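Local coordinates for uncharacterized protein HtdX (Mycobacterium tuberculosis, PDB 4OOB), which catalyses the reversible hydration of trans-2-enoyl-CoA to (3R)-3-hydroxyacyl-CoA, with a broad chain-length range and a preference for C8 to C12 substrates, at residues 31-42 and 194-205. Residues are numbered along the deposited sequence; the frame is centred on the assembly and turned at random.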
ATOM      1  N   THR A  31       6.535  -9.859   3.467  1.00 15.43           N
ATOM      2  CA  THR A  31       5.685  -9.745   2.273  1.00 15.70           C
ATOM      3  C   THR A  31       5.818 -10.914   1.302  1.00 16.45           C
ATOM      4  O   THR A  31       4.996 -11.047   0.388  1.00 16.60           O
ATOM      5  CB  THR A  31       5.904  -8.431   1.526  1.00 15.64           C
ATOM      6  OG1 THR A  31       7.268  -8.332   1.076  1.00 15.66           O
ATOM      7  CG2 THR A  31       5.568  -7.253   2.447  1.00 15.15           C
ATOM      8  N   GLY A  32       6.802 -11.785   1.540  1.00 17.67           N
ATOM      9  CA  GLY A  32       7.111 -12.898   0.659  1.00 18.92           C
ATOM     10  C   GLY A  32       7.779 -12.453  -0.643  1.00 20.71           C
ATOM     11  O   GLY A  32       7.579 -13.055  -1.688  1.00 24.47           O
ATOM     12  N   LEU A  33       8.525 -11.366  -0.608  1.00 20.76           N
ATOM     13  CA  LEU A  33       9.125 -10.803  -1.787  1.00 20.03           C
ATOM     14  C   LEU A  33      10.625 -11.082  -1.684  1.00 21.45           C
ATOM     15  O   LEU A  33      11.094 -11.599  -0.662  1.00 21.55           O
ATOM     16  CB  LEU A  33       8.826  -9.320  -1.802  1.00 20.40           C
ATOM     17  CG  LEU A  33       7.783  -8.753  -2.747  1.00 20.74           C
ATOM     18  CD1 LEU A  33       6.610  -9.665  -3.089  1.00 21.04           C
ATOM     19  CD2 LEU A  33       7.281  -7.440  -2.215  1.00 20.39           C
ATOM     20  N   ARG A  34      11.369 -10.792  -2.740  1.00 21.93           N
ATOM     21  CA  ARG A  34      12.744 -11.234  -2.848  1.00 23.37           C
ATOM     22  C   ARG A  34      13.639 -10.150  -2.249  1.00 22.63           C
ATOM     23  O   ARG A  34      13.455  -8.997  -2.543  1.00 22.78           O
ATOM     24  CB  ARG A  34      13.094 -11.473  -4.310  1.00 25.62           C
ATOM     25  CG  ARG A  34      14.244 -12.449  -4.516  1.00 29.27           C
ATOM     26  CD  ARG A  34      14.840 -12.364  -5.913  1.00 30.44           C
ATOM     27  NE  ARG A  34      15.826 -11.295  -5.948  1.00 34.88           N
ATOM     28  CZ  ARG A  34      17.145 -11.441  -5.809  1.00 40.21           C
ATOM     29  NH1 ARG A  34      17.706 -12.647  -5.656  1.00 43.79           N
ATOM     30  NH2 ARG A  34      17.928 -10.360  -5.844  1.00 40.90           N
ATOM     31  N   TYR A  35      14.557 -10.519  -1.370  1.00 22.12           N
ATOM     32  CA  TYR A  35      15.548  -9.616  -0.848  1.00 22.85           C
ATOM     33  C   TYR A  35      16.761  -9.696  -1.758  1.00 23.09           C
ATOM     34  O   TYR A  35      17.287 -10.778  -1.968  1.00 23.81           O
ATOM     35  CB  TYR A  35      15.946  -9.991   0.598  1.00 24.28           C
ATOM     36  CG  TYR A  35      17.049  -9.106   1.170  1.00 26.46           C
ATOM     37  CD1 TYR A  35      16.945  -7.706   1.094  1.00 26.78           C
ATOM     38  CD2 TYR A  35      18.204  -9.649   1.781  1.00 26.92           C
ATOM     39  CE1 TYR A  35      17.933  -6.884   1.604  1.00 29.46           C
ATOM     40  CE2 TYR A  35      19.215  -8.822   2.278  1.00 28.01           C
ATOM     41  CZ  TYR A  35      19.074  -7.439   2.186  1.00 29.82           C
ATOM     42  OH  TYR A  35      20.020  -6.558   2.661  1.00 33.28           O
ATOM     43  N   GLY A  36      17.203  -8.545  -2.242  1.00 22.34           N
ATOM     44  CA  GLY A  36      18.374  -8.410  -3.083  1.00 24.94           C
ATOM     45  C   GLY A  36      18.995  -7.015  -3.098  1.00 27.58           C
ATOM     46  O   GLY A  36      18.764  -6.178  -2.182  1.00 28.89           O
ATOM     47  N   ASN A  37      19.811  -6.751  -4.120  1.00 30.07           N
ATOM     48  CA  ASN A  37      20.460  -5.418  -4.249  1.00 31.55           C
ATOM     49  C   ASN A  37      19.467  -4.285  -4.423  1.00 28.04           C
ATOM     50  O   ASN A  37      19.740  -3.199  -3.913  1.00 25.23           O
ATOM     51  CB  ASN A  37      21.499  -5.346  -5.406  1.00 34.32           C
ATOM     52  CG  ASN A  37      22.611  -6.365  -5.255  1.00 37.79           C
ATOM     53  OD1 ASN A  37      23.080  -6.685  -4.141  1.00 37.02           O
ATOM     54  ND2 ASN A  37      23.020  -6.918  -6.382  1.00 41.77           N
ATOM     55  N   GLN A  38      18.357  -4.528  -5.152  1.00 26.94           N
ATOM     56  CA  GLN A  38      17.284  -3.506  -5.322  1.00 26.52           C
ATOM     57  C   GLN A  38      16.193  -3.681  -4.278  1.00 24.58           C
ATOM     58  O   GLN A  38      15.709  -4.777  -4.057  1.00 23.49           O
ATOM     59  CB  GLN A  38      16.498  -3.571  -6.627  1.00 28.78           C
ATOM     60  CG  GLN A  38      17.057  -4.256  -7.836  1.00 32.89           C
ATOM     61  CD  GLN A  38      17.884  -3.335  -8.633  1.00 34.79           C
ATOM     62  OE1 GLN A  38      17.776  -3.261  -9.861  1.00 38.61           O
ATOM     63  NE2 GLN A  38      18.724  -2.610  -7.942  1.00 37.18           N
ATOM     64  N   VAL A  39      15.720  -2.588  -3.694  1.00 23.05           N
ATOM     65  CA  VAL A  39      14.540  -2.696  -2.841  1.00 20.45           C
ATOM     66  C   VAL A  39      13.370  -3.117  -3.714  1.00 19.22           C
ATOM     67  O   VAL A  39      13.301  -2.741  -4.889  1.00 18.15           O
ATOM     68  CB  VAL A  39      14.203  -1.386  -2.107  1.00 20.26           C
ATOM     69  CG1 VAL A  39      15.395  -0.963  -1.240  1.00 20.12           C
ATOM     70  CG2 VAL A  39      13.805  -0.296  -3.081  1.00 20.04           C
ATOM     71  N   PRO A  40      12.451  -3.898  -3.138  1.00 17.46           N
ATOM     72  CA  PRO A  40      11.194  -4.190  -3.805  1.00 16.70           C
ATOM     73  C   PRO A  40      10.418  -2.939  -4.214  1.00 16.08           C
ATOM     74  O   PRO A  40      10.420  -1.945  -3.529  1.00 15.61           O
ATOM     75  CB  PRO A  40      10.399  -4.939  -2.735  1.00 16.98           C
ATOM     76  CG  PRO A  40      11.427  -5.460  -1.764  1.00 17.00           C
ATOM     77  CD  PRO A  40      12.480  -4.395  -1.754  1.00 17.04           C
ATOM     78  N   LEU A  41       9.717  -3.036  -5.332  1.00 16.07           N
ATOM     79  CA  LEU A  41       9.009  -1.899  -5.931  1.00 15.45           C
ATOM     80  C   LEU A  41       8.167  -1.119  -4.938  1.00 14.54           C
ATOM     81  O   LEU A  41       8.163   0.084  -4.982  1.00 14.35           O
ATOM     82  CB  LEU A  41       8.143  -2.412  -7.096  1.00 14.79           C
ATOM     83  CG  LEU A  41       7.214  -1.425  -7.773  1.00 14.83           C
ATOM     84  CD1 LEU A  41       7.959  -0.300  -8.480  1.00 14.68           C
ATOM     85  CD2 LEU A  41       6.283  -2.162  -8.744  1.00 14.75           C
ATOM     86  N   THR A  42       7.451  -1.819  -4.050  1.00 14.88           N
ATOM     87  CA  THR A  42       6.560  -1.182  -3.044  1.00 14.44           C
ATOM     88  C   THR A  42       7.252  -0.723  -1.722  1.00 14.50           C
ATOM     89  O   THR A  42       6.618  -0.107  -0.877  1.00 13.86           O
ATOM     90  CB  THR A  42       5.402  -2.165  -2.665  1.00 14.52           C
ATOM     91  OG1 THR A  42       5.942  -3.438  -2.250  1.00 14.18           O
ATOM     92  CG2 THR A  42       4.484  -2.358  -3.845  1.00 14.07           C
ATOM     93  N   MET A 194      -1.240  -1.957   1.888  1.00 11.49           N
ATOM     94  CA  MET A 194       0.054  -2.108   1.239  1.00 12.07           C
ATOM     95  C   MET A 194       0.713  -3.452   1.591  1.00 12.82           C
ATOM     96  O   MET A 194       1.705  -3.819   0.979  1.00 12.70           O
ATOM     97  CB  MET A 194       0.990  -0.914   1.565  1.00 12.05           C
ATOM     98  CG  MET A 194       0.516   0.395   0.956  1.00 12.14           C
ATOM     99  SD  MET A 194       0.448   0.320  -0.836  1.00 12.80           S
ATOM    100  CE  MET A 194       2.194   0.115  -1.194  1.00 12.82           C
ATOM    101  N   PHE A 195       0.210  -4.179   2.601  1.00 13.51           N
ATOM    102  CA  PHE A 195       0.670  -5.561   2.758  1.00 13.63           C
ATOM    103  C   PHE A 195       0.295  -6.339   1.522  1.00 14.44           C
ATOM    104  O   PHE A 195       1.111  -6.997   0.898  1.00 15.17           O
ATOM    105  CB  PHE A 195       0.087  -6.294   3.954  1.00 13.81           C
ATOM    106  CG  PHE A 195       0.461  -7.759   3.949  1.00 14.22           C
ATOM    107  CD1 PHE A 195       1.723  -8.170   4.374  1.00 14.76           C
ATOM    108  CD2 PHE A 195      -0.402  -8.712   3.402  1.00 14.13           C
ATOM    109  CE1 PHE A 195       2.116  -9.536   4.307  1.00 15.18           C
ATOM    110  CE2 PHE A 195      -0.024 -10.066   3.333  1.00 14.68           C
ATOM    111  CZ  PHE A 195       1.233 -10.478   3.810  1.00 14.57           C
ATOM    112  N   THR A 196      -0.976  -6.261   1.192  1.00 15.45           N
ATOM    113  CA  THR A 196      -1.546  -7.027   0.119  1.00 16.17           C
ATOM    114  C   THR A 196      -0.967  -6.522  -1.216  1.00 15.66           C
ATOM    115  O   THR A 196      -0.659  -7.324  -2.093  1.00 15.49           O
ATOM    116  CB  THR A 196      -3.084  -6.999   0.276  1.00 17.34           C
ATOM    117  OG1 THR A 196      -3.612  -8.335   0.244  1.00 21.64           O
ATOM    118  CG2 THR A 196      -3.733  -6.236  -0.686  1.00 16.64           C
ATOM    119  N   ALA A 197      -0.727  -5.212  -1.347  1.00 14.47           N
ATOM    120  CA  ALA A 197      -0.197  -4.701  -2.612  1.00 13.95           C
ATOM    121  C   ALA A 197       1.185  -5.240  -2.842  1.00 13.42           C
ATOM    122  O   ALA A 197       1.572  -5.422  -3.989  1.00 13.03           O
ATOM    123  CB  ALA A 197      -0.161  -3.205  -2.653  1.00 13.47           C
ATOM    124  N   ALA A 198       1.932  -5.462  -1.758  1.00 12.59           N
ATOM    125  CA  ALA A 198       3.247  -5.995  -1.891  1.00 12.55           C
ATOM    126  C   ALA A 198       3.131  -7.498  -2.134  1.00 13.07           C
ATOM    127  O   ALA A 198       3.717  -7.986  -3.091  1.00 13.01           O
ATOM    128  CB  ALA A 198       4.075  -5.722  -0.666  1.00 12.78           C
ATOM    129  N   ALA A 199       2.356  -8.210  -1.297  1.00 13.03           N
ATOM    130  CA  ALA A 199       2.284  -9.701  -1.354  1.00 13.31           C
ATOM    131  C   ALA A 199       1.909 -10.265  -2.751  1.00 13.78           C
ATOM    132  O   ALA A 199       2.426 -11.286  -3.173  1.00 14.29           O
ATOM    133  CB  ALA A 199       1.319 -10.194  -0.310  1.00 13.04           C
ATOM    134  N   VAL A 200       1.052  -9.556  -3.492  1.00 14.23           N
ATOM    135  CA  VAL A 200       0.624 -10.010  -4.854  1.00 14.22           C
ATOM    136  C   VAL A 200       1.732  -9.999  -5.930  1.00 14.51           C
ATOM    137  O   VAL A 200       1.574 -10.586  -7.003  1.00 14.09           O
ATOM    138  CB  VAL A 200      -0.597  -9.224  -5.375  1.00 13.62           C
ATOM    139  CG1 VAL A 200      -1.790  -9.458  -4.468  1.00 13.29           C
ATOM    140  CG2 VAL A 200      -0.283  -7.758  -5.564  1.00 13.60           C
ATOM    141  N   LEU A 201       2.877  -9.364  -5.619  1.00 14.87           N
ATOM    142  CA  LEU A 201       3.953  -9.208  -6.584  1.00 15.16           C
ATOM    143  C   LEU A 201       4.900 -10.404  -6.570  1.00 16.18           C
ATOM    144  O   LEU A 201       5.779 -10.476  -7.370  1.00 17.83           O
ATOM    145  CB  LEU A 201       4.716  -7.890  -6.324  1.00 14.62           C
ATOM    146  CG  LEU A 201       3.897  -6.586  -6.337  1.00 14.28           C
ATOM    147  CD1 LEU A 201       4.764  -5.352  -6.150  1.00 13.96           C
ATOM    148  CD2 LEU A 201       3.104  -6.476  -7.654  1.00 14.32           C
ATOM    149  N   ALA A 202       4.701 -11.366  -5.688  1.00 17.96           N
ATOM    150  CA  ALA A 202       5.675 -12.439  -5.476  1.00 19.61           C
ATOM    151  C   ALA A 202       5.892 -13.238  -6.733  1.00 22.62           C
ATOM    152  O   ALA A 202       4.929 -13.560  -7.448  1.00 22.16           O
ATOM    153  CB  ALA A 202       5.213 -13.361  -4.365  1.00 19.18           C
ATOM    154  N   ASN A 203       7.161 -13.561  -7.001  1.00 26.01           N
ATOM    155  CA  ASN A 203       7.546 -14.310  -8.210  1.00 31.07           C
ATOM    156  C   ASN A 203       7.437 -13.432  -9.476  1.00 32.26           C
ATOM    157  O   ASN A 203       8.491 -13.100 -10.055  1.00 32.47           O
ATOM    158  CB  ASN A 203       6.746 -15.637  -8.371  1.00 32.69           C
ATOM    159  CG  ASN A 203       6.787 -16.514  -7.111  1.00 35.41           C
ATOM    160  OD1 ASN A 203       5.744 -16.977  -6.633  1.00 37.98           O
ATOM    161  ND2 ASN A 203       7.985 -16.738  -6.570  1.00 32.81           N
ATOM    162  N   ILE A 204       6.195 -13.056  -9.868  1.00 30.92           N
ATOM    163  CA  ILE A 204       5.907 -12.024 -10.936  1.00 29.28           C
ATOM    164  C   ILE A 204       6.910 -10.841 -11.012  1.00 26.44           C
ATOM    165  O   ILE A 204       7.309 -10.401 -12.098  1.00 25.93           O
ATOM    166  CB  ILE A 204       4.405 -11.576 -10.844  1.00 29.72           C
ATOM    167  CG1 ILE A 204       3.635 -12.175 -11.983  1.00 32.26           C
ATOM    168  CG2 ILE A 204       4.123 -10.077 -10.871  1.00 29.92           C
ATOM    169  CD1 ILE A 204       3.452 -13.664 -11.834  1.00 35.09           C
ATOM    170  N   GLU A 205       7.321 -10.348  -9.848  1.00 23.60           N
ATOM    171  CA  GLU A 205       8.276  -9.252  -9.729  1.00 22.55           C
ATOM    172  C   GLU A 205       9.638  -9.528 -10.392  1.00 21.63           C
ATOM    173  O   GLU A 205      10.332  -8.586 -10.769  1.00 20.88           O
ATOM    174  CB  GLU A 205       8.531  -8.937  -8.242  1.00 22.42           C
ATOM    175  CG  GLU A 205       9.298 -10.032  -7.480  1.00 22.77           C
ATOM    176  CD  GLU A 205       9.779  -9.593  -6.086  1.00 22.92           C
ATOM    177  OE1 GLU A 205       9.851  -8.367  -5.829  1.00 23.41           O
ATOM    178  OE2 GLU A 205      10.078 -10.469  -5.258  1.00 20.63           O
TER
HETATM  179  O   HOH W   1       9.414  -5.763  -6.726  1.00 20.24           O
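L33 and E205 lie obliquely across one another where the two halves of this MaoC-like double hotdog meet: the loop after helix 21-31 packs on the C-terminal end of helix 193-199 and the chain beyond it as far as E205. A Schellman motif ends helix 21-31, with G32 at C' in positive phi, and turns the chain, and the end of the L33 side chain then swings against the second segment. Its CD1 methyl sits 3.3 Å from A198 O, a carbonyl whose hydrogen bond comes from L201 N, and touches A202 as well, while CD2 reaches A198 CB. On the flank of the leucine runs the E205 carboxylate, which bridges both arms of the loop. OE2 accepts R34 N at 2.8 Å through its syn lone pair, though the N-H comes in bent, at 141°. OE1 accepts a hydrogen bond from a water 2.8 Å away, which in turn accepts one from L41 N. The R34 guanidinium does not pair with E205: its CG is anti to the backbone N (chi1 -156°), and the chain leads off from the contact. On the helix itself, A198 CB fits between T31 CG2 and T42 OG1, whose hydroxyl bonds to Y27 of helix 21-31. T42 CG2 and L201 CD1 meet tip to tip at 3.8 Å. At the end of helix 21-31 the backbones touch directly, A199 CA directing a CH...O contact of 3.5 Å at T31 O.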